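Local atomic coordinates of actin depolymerization factor 2 (Plasmodium berghei, PDB entry 2XFA), a protein that probably binds actin and promotes the turnover of actin filaments in the malaria parasite, as other members of the ADF/cofilin family do. Residues Y34-E37 / K41-V44; S8-S13 / K107-A112; I92-W97 / E115-K120; M61-N66 / I75-P80. All coordinates share one frame; numbering follows the deposited sequence.

Interaction 1 (Y34-E37 / K41-V44); sequences YKIE and KIVV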
# COMPACT_ATOMS: atom_id res chain seq x y z
N TYR A 34 -2.96 -3.77 4.09
CA TYR A 34 -2.82 -5.15 4.55
C TYR A 34 -1.91 -5.16 5.75
O TYR A 34 -1.05 -4.29 5.87
CB TYR A 34 -2.10 -6.00 3.50
CG TYR A 34 -2.81 -6.15 2.20
CD1 TYR A 34 -3.77 -7.13 2.03
CD2 TYR A 34 -2.51 -5.33 1.13
CE1 TYR A 34 -4.42 -7.28 0.83
CE2 TYR A 34 -3.16 -5.46 -0.07
CZ TYR A 34 -4.11 -6.45 -0.21
OH TYR A 34 -4.77 -6.60 -1.41
N LYS A 35 -2.03 -6.17 6.60
CA LYS A 35 -1.13 -6.27 7.72
C LYS A 35 -0.82 -7.73 8.00
O LYS A 35 -1.50 -8.63 7.52
CB LYS A 35 -1.76 -5.65 8.96
CG LYS A 35 -2.93 -6.46 9.46
CD LYS A 35 -3.76 -5.71 10.50
CE LYS A 35 -4.24 -6.67 11.59
NZ LYS A 35 -5.70 -6.57 11.86
N ILE A 36 0.21 -7.97 8.79
CA ILE A 36 0.47 -9.33 9.24
C ILE A 36 -0.22 -9.53 10.58
O ILE A 36 0.09 -8.87 11.56
CB ILE A 36 1.96 -9.64 9.33
CG1 ILE A 36 2.59 -9.45 7.95
CG2 ILE A 36 2.18 -11.07 9.84
CD1 ILE A 36 4.10 -9.41 7.93
N GLU A 37 -1.20 -10.42 10.59
CA GLU A 37 -1.91 -10.74 11.81
C GLU A 37 -1.26 -11.89 12.55
O GLU A 37 -0.89 -12.91 11.95
CB GLU A 37 -3.37 -11.08 11.50
CG GLU A 37 -4.28 -10.93 12.71
CD GLU A 37 -5.71 -11.36 12.42
OE1 GLU A 37 -5.89 -12.37 11.69
OE2 GLU A 37 -6.64 -10.70 12.93
N LYS A 41 0.08 -14.45 9.09
CA LYS A 41 -0.91 -14.43 8.02
C LYS A 41 -1.08 -13.01 7.54
O LYS A 41 -1.40 -12.14 8.33
CB LYS A 41 -2.24 -14.95 8.56
CG LYS A 41 -3.16 -15.58 7.55
CD LYS A 41 -4.49 -15.90 8.21
CE LYS A 41 -5.22 -17.02 7.48
NZ LYS A 41 -5.38 -16.73 6.03
N ILE A 42 -0.89 -12.75 6.25
CA ILE A 42 -1.12 -11.40 5.74
C ILE A 42 -2.61 -11.25 5.53
O ILE A 42 -3.22 -12.11 4.90
CB ILE A 42 -0.32 -11.10 4.47
CG1 ILE A 42 1.18 -11.24 4.77
CG2 ILE A 42 -0.69 -9.69 3.93
CD1 ILE A 42 2.08 -10.83 3.65
N VAL A 43 -3.19 -10.21 6.10
CA VAL A 43 -4.65 -10.01 6.04
C VAL A 43 -5.04 -8.56 5.66
O VAL A 43 -4.22 -7.65 5.76
CB VAL A 43 -5.30 -10.42 7.38
CG1 VAL A 43 -4.97 -9.41 8.46
CG2 VAL A 43 -6.79 -10.54 7.24
N VAL A 44 -6.27 -8.36 5.22
CA VAL A 44 -6.81 -7.04 4.92
C VAL A 44 -7.07 -6.26 6.21
O VAL A 44 -7.78 -6.73 7.10
CB VAL A 44 -8.14 -7.15 4.17
CG1 VAL A 44 -8.78 -5.78 4.02
CG2 VAL A 44 -7.94 -7.80 2.83
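Strands 34-37 and 41-44 run antiparallel as the two arms of a beta hairpin, their axes 4.5 Å apart at the closest and their directions 139° from one another, a strong twist. This hairpin belongs to the mixed central sheet of the ADF/cofilin fold. Lys-35 and Val-43 form a hydrogen-bonded pair: Lys-35 N gives its hydrogen to Val-43 O at 2.8 Å, and Val-43 N returns a nearly straight bond to Lys-35 O at 2.7 Å. Toward the turn, Glu-37 N reaches Lys-41 O at 2.8 Å, whereas the return bond from Lys-41 N to Glu-37 O is weak. Tyr-34 with Val-44 and Ile-36 with Ile-42 are the non-hydrogen-bonded pairs.

Lys-35, Glu-37, Lys-41 and Val-43 share one face of the hairpin. There Val-43 turns CG1 into the space between its backbone N and carbonyl carbon (chi1 71°), which sets this methyl alongside Lys-35 CG at 3.7 Å and next to Glu-37 CB at 3.8 Å. The methyl thus packs on the aliphatic roots of Lys-35 and Glu-37, while the end of Lys-41 leads away. On the other face Ile-36 and Ile-42 cross, their CG1 methylenes in contact, and helix 104-118 covers Ile-36 through Leu-109. Tyr-34, whose side chain diverges from that of Val-44, sends its ring toward helix 14-24, where its OH is hydrogen-bonded to Cys-16 O. The carbonyl of Val-43 lies at the edge of this ring, and farther out Tyr-34 CE1 meets Val-44 CG2 at 4.1 Å.

Interaction 2 (S8-S13 / K107-A112); sequences SGVNVS and KMLYAA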
# COMPACT_ATOMS: atom_id res chain seq x y z
N SER A 8 11.29 -16.14 6.56
CA SER A 8 10.43 -16.16 7.76
C SER A 8 9.05 -16.74 7.44
O SER A 8 8.69 -16.93 6.28
CB SER A 8 10.32 -14.78 8.40
OG SER A 8 11.46 -14.50 9.21
N GLY A 9 8.28 -17.03 8.49
CA GLY A 9 7.13 -17.90 8.35
C GLY A 9 5.74 -17.29 8.33
O GLY A 9 4.92 -17.58 9.21
N VAL A 10 5.44 -16.49 7.31
CA VAL A 10 4.08 -15.98 7.12
C VAL A 10 3.52 -16.35 5.74
O VAL A 10 4.26 -16.42 4.76
CB VAL A 10 3.99 -14.45 7.40
CG1 VAL A 10 5.36 -13.88 7.73
CG2 VAL A 10 3.34 -13.72 6.24
N ASN A 11 2.21 -16.62 5.68
CA ASN A 11 1.51 -16.90 4.43
C ASN A 11 0.48 -15.82 4.11
O ASN A 11 0.22 -14.92 4.93
CB ASN A 11 0.83 -18.27 4.47
CG ASN A 11 -0.53 -18.23 5.16
OD1 ASN A 11 -0.81 -17.32 5.94
ND2 ASN A 11 -1.36 -19.22 4.88
N VAL A 12 -0.13 -15.92 2.94
CA VAL A 12 -1.01 -14.88 2.42
C VAL A 12 -2.47 -15.34 2.31
O VAL A 12 -2.77 -16.27 1.57
CB VAL A 12 -0.55 -14.40 1.02
CG1 VAL A 12 -1.34 -13.17 0.59
CG2 VAL A 12 0.94 -14.13 1.01
N SER A 13 -3.36 -14.66 3.02
CA SER A 13 -4.78 -14.98 3.01
C SER A 13 -5.42 -14.70 1.65
O SER A 13 -5.11 -13.70 1.01
CB SER A 13 -5.53 -14.18 4.08
OG SER A 13 -6.92 -14.47 4.03
N LYS A 107 9.69 -5.06 11.67
CA LYS A 107 10.37 -4.58 10.47
C LYS A 107 10.92 -5.72 9.60
O LYS A 107 10.62 -5.81 8.42
CB LYS A 107 11.49 -3.59 10.82
CG LYS A 107 11.02 -2.15 10.91
CD LYS A 107 12.13 -1.22 11.36
CE LYS A 107 12.60 -0.33 10.22
NZ LYS A 107 11.49 0.46 9.59
N MET A 108 11.73 -6.59 10.19
CA MET A 108 12.31 -7.70 9.41
C MET A 108 11.25 -8.62 8.82
O MET A 108 11.29 -8.92 7.64
CB MET A 108 13.35 -8.46 10.24
CG MET A 108 14.61 -7.64 10.51
SD MET A 108 15.91 -8.50 11.43
CE MET A 108 16.79 -9.37 10.13
N LEU A 109 10.26 -9.01 9.62
CA LEU A 109 9.19 -9.87 9.13
C LEU A 109 8.41 -9.26 7.96
O LEU A 109 8.11 -9.94 6.99
CB LEU A 109 8.22 -10.20 10.26
CG LEU A 109 7.37 -11.43 9.92
CD1 LEU A 109 8.15 -12.71 10.25
CD2 LEU A 109 6.05 -11.40 10.68
N TYR A 110 8.06 -7.98 8.05
CA TYR A 110 7.36 -7.34 6.94
C TYR A 110 8.23 -7.31 5.67
O TYR A 110 7.75 -7.61 4.58
CB TYR A 110 6.91 -5.93 7.32
CG TYR A 110 5.55 -5.90 7.95
CD1 TYR A 110 5.39 -6.06 9.32
CD2 TYR A 110 4.43 -5.71 7.19
CE1 TYR A 110 4.12 -5.99 9.90
CE2 TYR A 110 3.17 -5.63 7.75
CZ TYR A 110 3.02 -5.77 9.11
OH TYR A 110 1.77 -5.73 9.64
N ALA A 111 9.49 -6.94 5.82
CA ALA A 111 10.38 -6.89 4.68
C ALA A 111 10.56 -8.28 4.10
O ALA A 111 10.57 -8.45 2.90
CB ALA A 111 11.72 -6.30 5.07
N ALA A 112 10.69 -9.28 4.97
CA ALA A 112 11.00 -10.62 4.49
C ALA A 112 9.78 -11.28 3.86
O ALA A 112 9.91 -12.27 3.17
CB ALA A 112 11.56 -11.49 5.61
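Leu-109 divides its two methyl branches between two residues of the N-terminal segment, CD1 against Ser-8 CB and CD2 against Val-10 CG1. The leucine side chain leaves helix 107-112 with CG anti to the backbone N (chi1 -161°), and this torsion carries the fork out from the helix to the passing chain. CD1 approaches Ser-8 CB to 3.5 Å and lies somewhat farther, 3.9 Å, from Ser-8 OG, so the serine offers mainly its methylene to the contact. Ser-8 is poorly ordered, which leaves the detail of this end less certain. Its CB also faces the methyl of Ala-112, one helical turn on from Leu-109, at a loose 4.5 Å.

Val-10 supplies the second half of the grip. Its CG1 crosses the leucine at the branch point, 3.9 Å from Leu-109 CG and equally far from CD2. In the ADF/cofilin fold the segment leads into the short edge strand 11-12, which pairs with strand 41-48, and helix 104-118 packs on that same sheet. Val-10 also touches Ile-42, while Leu-109 touches Ile-36, so the two residues continue an apolar patch laid down on the hairpin of strands 31-37 and 41-48. Facing the sheet, Tyr-110 turns its CB away from the N-terminal segment and bonds through OH to Ile-36 N.

Interaction 3 (I92-W97 / E115-K120); sequences IYFIFW and ESLVRK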
# COMPACT_ATOMS: atom_id res chain seq x y z
N ILE A 92 -1.58 1.58 -10.45
CA ILE A 92 -1.59 0.84 -9.20
C ILE A 92 -0.23 0.93 -8.53
O ILE A 92 0.77 0.50 -9.10
CB ILE A 92 -1.96 -0.63 -9.40
CG1 ILE A 92 -3.39 -0.74 -9.93
CG2 ILE A 92 -1.85 -1.37 -8.07
CD1 ILE A 92 -3.70 -2.13 -10.46
N TYR A 93 -0.19 1.53 -7.34
CA TYR A 93 1.06 1.62 -6.59
C TYR A 93 1.01 0.61 -5.46
O TYR A 93 -0.03 0.41 -4.85
CB TYR A 93 1.23 3.03 -6.01
CG TYR A 93 1.74 4.00 -7.03
CD1 TYR A 93 3.07 4.40 -7.04
CD2 TYR A 93 0.90 4.48 -8.03
CE1 TYR A 93 3.55 5.29 -8.00
CE2 TYR A 93 1.37 5.36 -9.00
CZ TYR A 93 2.69 5.77 -8.98
OH TYR A 93 3.14 6.64 -9.94
N PHE A 94 2.15 0.01 -5.15
CA PHE A 94 2.26 -0.85 -3.99
C PHE A 94 3.23 -0.14 -3.04
O PHE A 94 4.30 0.26 -3.46
CB PHE A 94 2.82 -2.22 -4.37
CG PHE A 94 3.00 -3.14 -3.21
CD1 PHE A 94 2.02 -4.05 -2.88
CD2 PHE A 94 4.15 -3.08 -2.44
CE1 PHE A 94 2.18 -4.92 -1.80
CE2 PHE A 94 4.32 -3.93 -1.34
CZ PHE A 94 3.34 -4.86 -1.03
N ILE A 95 2.84 0.04 -1.79
CA ILE A 95 3.67 0.82 -0.88
C ILE A 95 3.95 -0.00 0.35
O ILE A 95 3.04 -0.54 0.97
CB ILE A 95 2.95 2.11 -0.45
CG1 ILE A 95 2.60 2.94 -1.69
CG2 ILE A 95 3.79 2.90 0.57
CD1 ILE A 95 1.45 3.92 -1.44
N PHE A 96 5.22 -0.12 0.68
CA PHE A 96 5.62 -0.78 1.90
C PHE A 96 5.98 0.32 2.90
O PHE A 96 7.03 0.98 2.79
CB PHE A 96 6.79 -1.73 1.65
CG PHE A 96 7.37 -2.35 2.90
CD1 PHE A 96 6.60 -2.52 4.05
CD2 PHE A 96 8.69 -2.78 2.91
CE1 PHE A 96 7.15 -3.09 5.19
CE2 PHE A 96 9.25 -3.35 4.05
CZ PHE A 96 8.49 -3.51 5.19
N TRP A 97 5.07 0.52 3.84
CA TRP A 97 5.26 1.48 4.95
C TRP A 97 6.01 0.79 6.06
O TRP A 97 5.52 -0.18 6.66
CB TRP A 97 3.90 1.92 5.46
CG TRP A 97 3.92 2.78 6.72
CD1 TRP A 97 3.25 2.52 7.88
CD2 TRP A 97 4.61 4.03 6.93
NE1 TRP A 97 3.46 3.53 8.81
CE2 TRP A 97 4.30 4.46 8.26
CE3 TRP A 97 5.43 4.83 6.14
CZ2 TRP A 97 4.80 5.66 8.81
CZ3 TRP A 97 5.94 6.00 6.69
CH2 TRP A 97 5.62 6.40 8.01
N GLU A 115 7.76 -9.81 -0.56
CA GLU A 115 7.77 -10.58 -1.81
C GLU A 115 6.62 -11.59 -1.95
O GLU A 115 6.08 -11.80 -3.04
CB GLU A 115 9.10 -11.34 -1.99
CG GLU A 115 10.37 -10.49 -1.90
CD GLU A 115 10.92 -10.38 -0.48
OE1 GLU A 115 11.83 -11.18 -0.12
OE2 GLU A 115 10.46 -9.50 0.27
N SER A 116 6.29 -12.23 -0.84
CA SER A 116 5.22 -13.22 -0.81
C SER A 116 3.91 -12.57 -1.22
O SER A 116 3.09 -13.18 -1.87
CB SER A 116 5.08 -13.83 0.59
OG SER A 116 6.30 -14.41 1.03
N LEU A 117 3.73 -11.32 -0.83
CA LEU A 117 2.53 -10.60 -1.23
C LEU A 117 2.66 -10.10 -2.68
O LEU A 117 1.78 -10.34 -3.50
CB LEU A 117 2.30 -9.41 -0.29
CG LEU A 117 0.87 -9.00 0.06
CD1 LEU A 117 0.77 -7.50 0.54
CD2 LEU A 117 -0.06 -9.32 -1.07
N VAL A 118 3.74 -9.40 -2.98
CA VAL A 118 3.90 -8.73 -4.29
C VAL A 118 3.84 -9.72 -5.43
O VAL A 118 3.26 -9.43 -6.48
CB VAL A 118 5.22 -7.92 -4.35
CG1 VAL A 118 5.54 -7.50 -5.79
CG2 VAL A 118 5.10 -6.68 -3.45
N ARG A 119 4.40 -10.90 -5.23
CA ARG A 119 4.49 -11.84 -6.34
C ARG A 119 3.11 -12.38 -6.73
O ARG A 119 2.98 -13.05 -7.74
CB ARG A 119 5.44 -12.99 -6.00
CG ARG A 119 4.77 -14.03 -5.12
CD ARG A 119 5.18 -15.45 -5.50
NE ARG A 119 6.47 -15.79 -4.91
CZ ARG A 119 6.66 -15.95 -3.61
NH1 ARG A 119 5.63 -15.81 -2.78
NH2 ARG A 119 7.86 -16.26 -3.13
N LYS A 120 2.09 -12.14 -5.91
CA LYS A 120 0.73 -12.58 -6.22
C LYS A 120 -0.06 -11.46 -6.88
O LYS A 120 -1.20 -11.65 -7.30
CB LYS A 120 -0.03 -12.98 -4.95
CG LYS A 120 0.27 -14.36 -4.42
CD LYS A 120 1.72 -14.48 -4.00
CE LYS A 120 1.99 -15.80 -3.28
NZ LYS A 120 1.47 -15.79 -1.88
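Strand 92-97 and the C-terminal part of helix 104-118 pass at a distance that only side chains bridge, the nearest CA atoms, those of Phe-94 and Val-118, being 8.1 Å apart. The two belong to a beta-alpha-beta unit, in which the chain leaves strand 89-97, runs through helix 104-118 across the sheet and returns as strand 126-130, the parallel neighbour of the first.

Phe-94 fills the gap. Its CG stands anti to the backbone N (chi1 178°), which directs the ring from the sheet toward the helix, where it meets two consecutive residues in different ways. Val-118 lays CG2 over one face in a CH-pi contact, 3.6 Å from the ring centroid and 15° off the ring normal. The methyl is displaced slightly toward the far rim, where Phe-94 CZ is its nearest ring atom at 3.5 Å. Leu-117 instead comes in the plane of the ring, its CD1 at the edge, 3.8 Å from Phe-94 CE1. Contact on one face and at the edge probably restricts rotation of the ring about its CB-CG bond.

More apolar neighbours join this buried core: Ile-76 on the adjoining strand 73-81, and Ile-121 and Ile-124 from the loop that follows the helix. Phe-96, two residues along the strand, packs against Ala-111 and Tyr-110 nearer the N-terminus of the same helix. Besides Phe-94 CE1, the CD1 methyl of Leu-117 also reaches Phe-94 CZ, at 4.0 Å.

Interaction 4 (M61-N66 / I75-P80); sequences MRIKNN and IIADMP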
# COMPACT_ATOMS: atom_id res chain seq x y z
N MET A 61 -3.77 11.53 1.79
CA MET A 61 -4.20 11.97 3.13
C MET A 61 -4.99 10.88 3.85
O MET A 61 -4.74 10.57 5.03
CB MET A 61 -4.99 13.26 3.04
CG MET A 61 -5.49 13.78 4.37
SD MET A 61 -6.69 15.09 4.10
CE MET A 61 -7.92 14.23 3.12
N ARG A 62 -5.94 10.27 3.13
CA ARG A 62 -6.75 9.21 3.71
C ARG A 62 -5.92 7.99 4.10
O ARG A 62 -6.13 7.38 5.15
CB ARG A 62 -7.83 8.79 2.72
CG ARG A 62 -8.78 9.91 2.34
CD ARG A 62 -9.99 9.93 3.22
NE ARG A 62 -11.03 9.03 2.73
CZ ARG A 62 -12.12 9.42 2.09
NH1 ARG A 62 -12.34 10.71 1.85
NH2 ARG A 62 -13.01 8.52 1.68
N ILE A 63 -4.97 7.62 3.26
CA ILE A 63 -4.09 6.50 3.58
C ILE A 63 -3.29 6.82 4.82
O ILE A 63 -3.17 5.99 5.70
CB ILE A 63 -3.12 6.17 2.45
CG1 ILE A 63 -3.88 5.70 1.22
CG2 ILE A 63 -2.16 5.10 2.89
CD1 ILE A 63 -2.96 5.47 0.01
N LYS A 64 -2.74 8.03 4.86
CA LYS A 64 -1.88 8.44 5.96
C LYS A 64 -2.61 8.36 7.30
O LYS A 64 -2.05 7.93 8.30
CB LYS A 64 -1.36 9.84 5.72
CG LYS A 64 -0.46 10.36 6.85
CD LYS A 64 -0.99 11.67 7.40
CE LYS A 64 -0.24 12.08 8.67
NZ LYS A 64 -0.73 13.38 9.22
N ASN A 65 -3.88 8.73 7.30
CA ASN A 65 -4.63 8.73 8.55
C ASN A 65 -4.85 7.32 9.08
O ASN A 65 -5.21 7.16 10.23
CB ASN A 65 -5.96 9.48 8.39
CG ASN A 65 -5.76 10.96 8.27
OD1 ASN A 65 -4.83 11.52 8.85
ND2 ASN A 65 -6.64 11.63 7.51
N ASN A 66 -4.61 6.31 8.24
CA ASN A 66 -4.70 4.90 8.67
C ASN A 66 -3.37 4.29 9.10
O ASN A 66 -3.32 3.11 9.45
CB ASN A 66 -5.25 4.01 7.55
CG ASN A 66 -6.71 4.28 7.23
OD1 ASN A 66 -7.04 4.86 6.19
ND2 ASN A 66 -7.60 3.86 8.13
N ILE A 75 0.44 -1.19 1.50
CA ILE A 75 -0.70 -0.50 0.95
C ILE A 75 -0.73 -0.70 -0.57
O ILE A 75 0.29 -0.54 -1.25
CB ILE A 75 -0.62 1.02 1.27
CG1 ILE A 75 -0.46 1.23 2.79
CG2 ILE A 75 -1.84 1.75 0.75
CD1 ILE A 75 0.91 1.74 3.16
N ILE A 76 -1.89 -1.06 -1.09
CA ILE A 76 -2.14 -1.00 -2.51
C ILE A 76 -3.13 0.14 -2.78
O ILE A 76 -4.21 0.17 -2.18
CB ILE A 76 -2.66 -2.34 -3.06
CG1 ILE A 76 -1.61 -3.44 -2.83
CG2 ILE A 76 -2.96 -2.23 -4.56
CD1 ILE A 76 -2.09 -4.81 -3.20
N ALA A 77 -2.78 1.05 -3.69
CA ALA A 77 -3.59 2.21 -4.00
C ALA A 77 -3.73 2.40 -5.51
O ALA A 77 -2.75 2.35 -6.23
CB ALA A 77 -2.97 3.44 -3.42
N ASP A 78 -4.95 2.66 -5.96
CA ASP A 78 -5.21 3.03 -7.36
C ASP A 78 -5.11 4.55 -7.48
O ASP A 78 -6.07 5.27 -7.19
CB ASP A 78 -6.60 2.57 -7.75
CG ASP A 78 -6.72 2.26 -9.23
OD1 ASP A 78 -5.71 2.36 -9.96
OD2 ASP A 78 -7.85 1.92 -9.65
N MET A 79 -3.93 5.05 -7.86
CA MET A 79 -3.66 6.48 -7.88
C MET A 79 -4.10 7.15 -9.17
O MET A 79 -3.72 6.71 -10.25
CB MET A 79 -2.16 6.72 -7.68
CG MET A 79 -1.63 6.16 -6.38
SD MET A 79 -2.51 6.91 -5.00
CE MET A 79 -1.29 6.75 -3.71
N PRO A 80 -4.90 8.22 -9.06
CA PRO A 80 -5.36 8.97 -10.24
C PRO A 80 -4.26 9.88 -10.76
O PRO A 80 -4.03 10.94 -10.19
CB PRO A 80 -6.52 9.82 -9.69
CG PRO A 80 -6.72 9.38 -8.25
CD PRO A 80 -5.44 8.78 -7.81
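Ile-63 points its CB from helix 56-65 toward strand 75-80, and its branches then divide the work against Ile-75, Ala-77 and Met-79. From CB the shorter branch, CG2, meets Ile-75 CG2 at 4.0 Å, methyl to methyl. The longer branch starts at CG1, which stands anti to the carbonyl carbon (chi1 -64°), and the chain stays extended beyond it (chi2 175°), so that CD1 is carried forward to the sheet. At this tip three residues converge. Ile-75 CG2 lies 4.0 Å from CD1 and thus touches both branches of Ile-63. Ala-77 CB is also 4.0 Å from CD1, its methyl pointing toward the helix. Met-79 reaches in with its terminal methyl, CE being 4.3 Å from Ile-63 CD1, although the CB of Met-79 does not point at the helix; its first two torsions lead the chain toward Ala-77 and bring CE to Ile-63.

The three partners alternate along the strand and so line one face of it. In the ADF/cofilin fold this face of the central sheet is covered by helix 56-65, whose segment runs almost antiparallel to the strand, at 165°, with the axes 11.0 Å apart. The other face carries Ile-76, which packs on Tyr-34 and Phe-94. Within the helical layer Ile-59, one turn before Ile-63, continues the apolar row onto Ala-77 and Met-79, and Leu-56 follows on Met-79 and Pro-80. Arg-62, next to Ile-63 in the chain, leans outward, where its NE forms a salt bridge with Glu-48 OE1.

How the interactions relate
All four reach one sheet; interaction 1 lies within it, the others add helices. Interactions 1 and 2 have centres 9 Å apart and meet directly: Ile-42 N lies 2.8 Å from Asn-11 O, a probable hydrogen bond that adds the N-terminal strand to the hairpin. Interactions 2 and 3 share helix 104-118, with Phe-96 CE1 3.6 Å from Tyr-110 CB. Between interactions 3 and 4 the adjoining strands pair, Ile-95 N standing 2.7 Å from Ile-75 O, also a probable hydrogen bond. Tyr-34 ties interaction 1 to both, its CD2 touching Leu-117 CD1 at 4.0 Å and its CE2 close to Ile-76. Interactions 2 and 4 remain apart, with centres about 22 Å from each other.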